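PDB 3MCX: SusD superfamily protein, which is of unknown function but, as a zinc-binding SusD-family protein of the outer membrane, probably takes part in glycan capture and uptake. Local coordinates for residues Asp383-Ser386 with Arg387-Asp391. Sequence-based numbering, arbitrary orientation.
With ZN (zinc ion), chain E; ZN (zinc ion), chain F.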
loop_
_atom_site.group_PDB
_atom_site.type_symbol
_atom_site.label_atom_id
_atom_site.label_comp_id
_atom_site.label_asym_id
_atom_site.label_seq_id
_atom_site.Cartn_x
_atom_site.Cartn_y
_atom_site.Cartn_z
ATOM N N ASP A 383 6.034 -0.627 -21.550
ATOM C CA ASP A 383 5.282 -1.881 -21.337
ATOM C C ASP A 383 3.946 -1.626 -20.658
ATOM O O ASP A 383 2.988 -2.318 -20.918
ATOM C CB ASP A 383 6.094 -2.872 -20.502
ATOM C CG ASP A 383 7.093 -3.649 -21.332
ATOM O OD1 ASP A 383 6.726 -4.085 -22.439
ATOM O OD2 ASP A 383 8.263 -3.822 -20.880
ATOM N N ILE A 384 3.887 -0.635 -19.803
ATOM C CA ILE A 384 2.633 -0.258 -19.165
ATOM C C ILE A 384 1.824 0.587 -20.130
ATOM O O ILE A 384 0.703 0.227 -20.473
ATOM C CB ILE A 384 2.865 0.456 -17.833
ATOM C CG1 ILE A 384 3.683 -0.423 -16.870
ATOM C CG2 ILE A 384 1.515 0.859 -17.236
ATOM C CD1 ILE A 384 3.120 -1.807 -16.560
ATOM N N ILE A 385 2.397 1.694 -20.603
ATOM C CA ILE A 385 1.671 2.622 -21.488
ATOM C C ILE A 385 1.035 1.880 -22.658
ATOM O O ILE A 385 -0.156 2.069 -22.938
ATOM C CB ILE A 385 2.570 3.805 -21.977
ATOM C CG1 ILE A 385 2.997 4.698 -20.802
ATOM C CG2 ILE A 385 1.797 4.698 -22.978
ATOM C CD1 ILE A 385 4.073 5.762 -21.206
ATOM N N SER A 386 1.809 1.032 -23.334
ATOM C CA SER A 386 1.340 0.351 -24.553
ATOM C C SER A 386 0.187 -0.614 -24.304
ATOM O O SER A 386 -0.529 -0.957 -25.255
ATOM C CB SER A 386 2.469 -0.417 -25.233
ATOM O OG SER A 386 2.919 -1.485 -24.434
ATOM N N ARG A 387 0.034 -1.054 -23.054
ATOM C CA ARG A 387 -1.052 -1.953 -22.652
ATOM C C ARG A 387 -2.234 -1.235 -22.017
ATOM O O ARG A 387 -3.167 -1.873 -21.492
ATOM C CB ARG A 387 -0.501 -3.059 -21.714
ATOM C CG ARG A 387 0.433 -4.044 -22.383
ATOM C CD ARG A 387 1.005 -5.011 -21.373
ATOM N NE ARG A 387 1.766 -6.079 -21.981
ATOM C CZ ARG A 387 3.018 -5.970 -22.422
ATOM N NH1 ARG A 387 3.707 -4.840 -22.269
ATOM N NH2 ARG A 387 3.606 -7.011 -22.974
ATOM N N ARG A 388 -2.199 0.099 -22.014
ATOM C CA ARG A 388 -3.250 0.889 -21.377
ATOM C C ARG A 388 -3.905 1.907 -22.310
ATOM O O ARG A 388 -4.908 2.533 -21.957
ATOM C CB ARG A 388 -2.703 1.588 -20.125
ATOM C CG ARG A 388 -2.141 0.641 -19.087
ATOM C CD ARG A 388 -3.200 -0.216 -18.446
ATOM N NE ARG A 388 -2.561 -1.009 -17.444
ATOM C CZ ARG A 388 -2.150 -2.262 -17.608
ATOM N NH1 ARG A 388 -2.370 -2.901 -18.731
ATOM N NH2 ARG A 388 -1.536 -2.845 -16.583
ATOM N N THR A 389 -3.316 2.118 -23.472
ATOM C CA THR A 389 -3.881 3.036 -24.454
ATOM C C THR A 389 -3.620 2.551 -25.864
ATOM O O THR A 389 -2.669 1.814 -26.108
ATOM C CB THR A 389 -3.334 4.476 -24.277
ATOM O OG1 THR A 389 -3.973 5.352 -25.213
ATOM C CG2 THR A 389 -1.806 4.529 -24.481
ATOM N N THR A 390 -4.464 2.961 -26.798
ATOM C CA THR A 390 -4.207 2.707 -28.213
ATOM C C THR A 390 -3.481 3.851 -28.923
ATOM O O THR A 390 -3.168 3.742 -30.095
ATOM C CB THR A 390 -5.507 2.439 -28.970
ATOM O OG1 THR A 390 -6.427 3.503 -28.689
ATOM C CG2 THR A 390 -6.115 1.105 -28.518
ATOM N N ASP A 391 -3.234 4.944 -28.200
ATOM C CA ASP A 391 -2.569 6.107 -28.795
ATOM C C ASP A 391 -1.052 5.854 -28.676
ATOM O O ASP A 391 -0.483 5.986 -27.607
ATOM C CB ASP A 391 -2.967 7.358 -27.998
ATOM C CG ASP A 391 -2.310 8.625 -28.521
ATOM O OD1 ASP A 391 -1.562 8.574 -29.528
ATOM O OD2 ASP A 391 -2.500 9.661 -27.856
HETATM ZN ZN ZN E . 7.715 -5.515 -23.493
HETATM ZN ZN ZN F . -1.176 10.122 -30.880
HETATM O O HOH W 1 -0.688 1.060 -27.552
HETATM O O HOH W 2 -2.123 11.681 -29.552
HETATM O O HOH W 3 -0.320 8.491 -32.034
HETATM O O HOH W 4 -0.384 11.460 -32.214
HETATM O O HOH W 5 -2.887 9.852 -32.095
#
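Arg387 and Asp383 lie side by side near the C-terminus of helix 374-385, a worked example of how an arginine one turn on can fold back to hold a backbone carbonyl and the side chain of the same residue. With CG anti to the carbonyl carbon (chi1 -68°) and the chain extended to NE, Arg387 brings NH1 to Asp383 O at 3.0 Å, nearly within the guanidinium plane. The same nitrogen makes a salt bridge to Asp383 OD1, met on the anti side but 31° out of the plane of a carboxylate turned 56° from the guanidinium. Asp383 OD1 also binds a zinc ion at 2.0 Å, so Arg387 is a second-shell partner of the metal ligand. A leucine in its place, with no N-H to give, would probably leave Asp383 O and OD1 without this donor and the zinc-bound carboxylate freer to turn. Arg388, bent at chi2, lays CG 3.2 Å from Ile384 O and forms salt bridges through NE to Glu413 and through NH2 to Glu255. Thr389 OG1, also bonded to Asp304, accepts from Asp391 N at 3.1 Å in an ST turn. Asp391 OD1 binds a second zinc ion at 2.1 Å, with Ser393 OG as a further ligand.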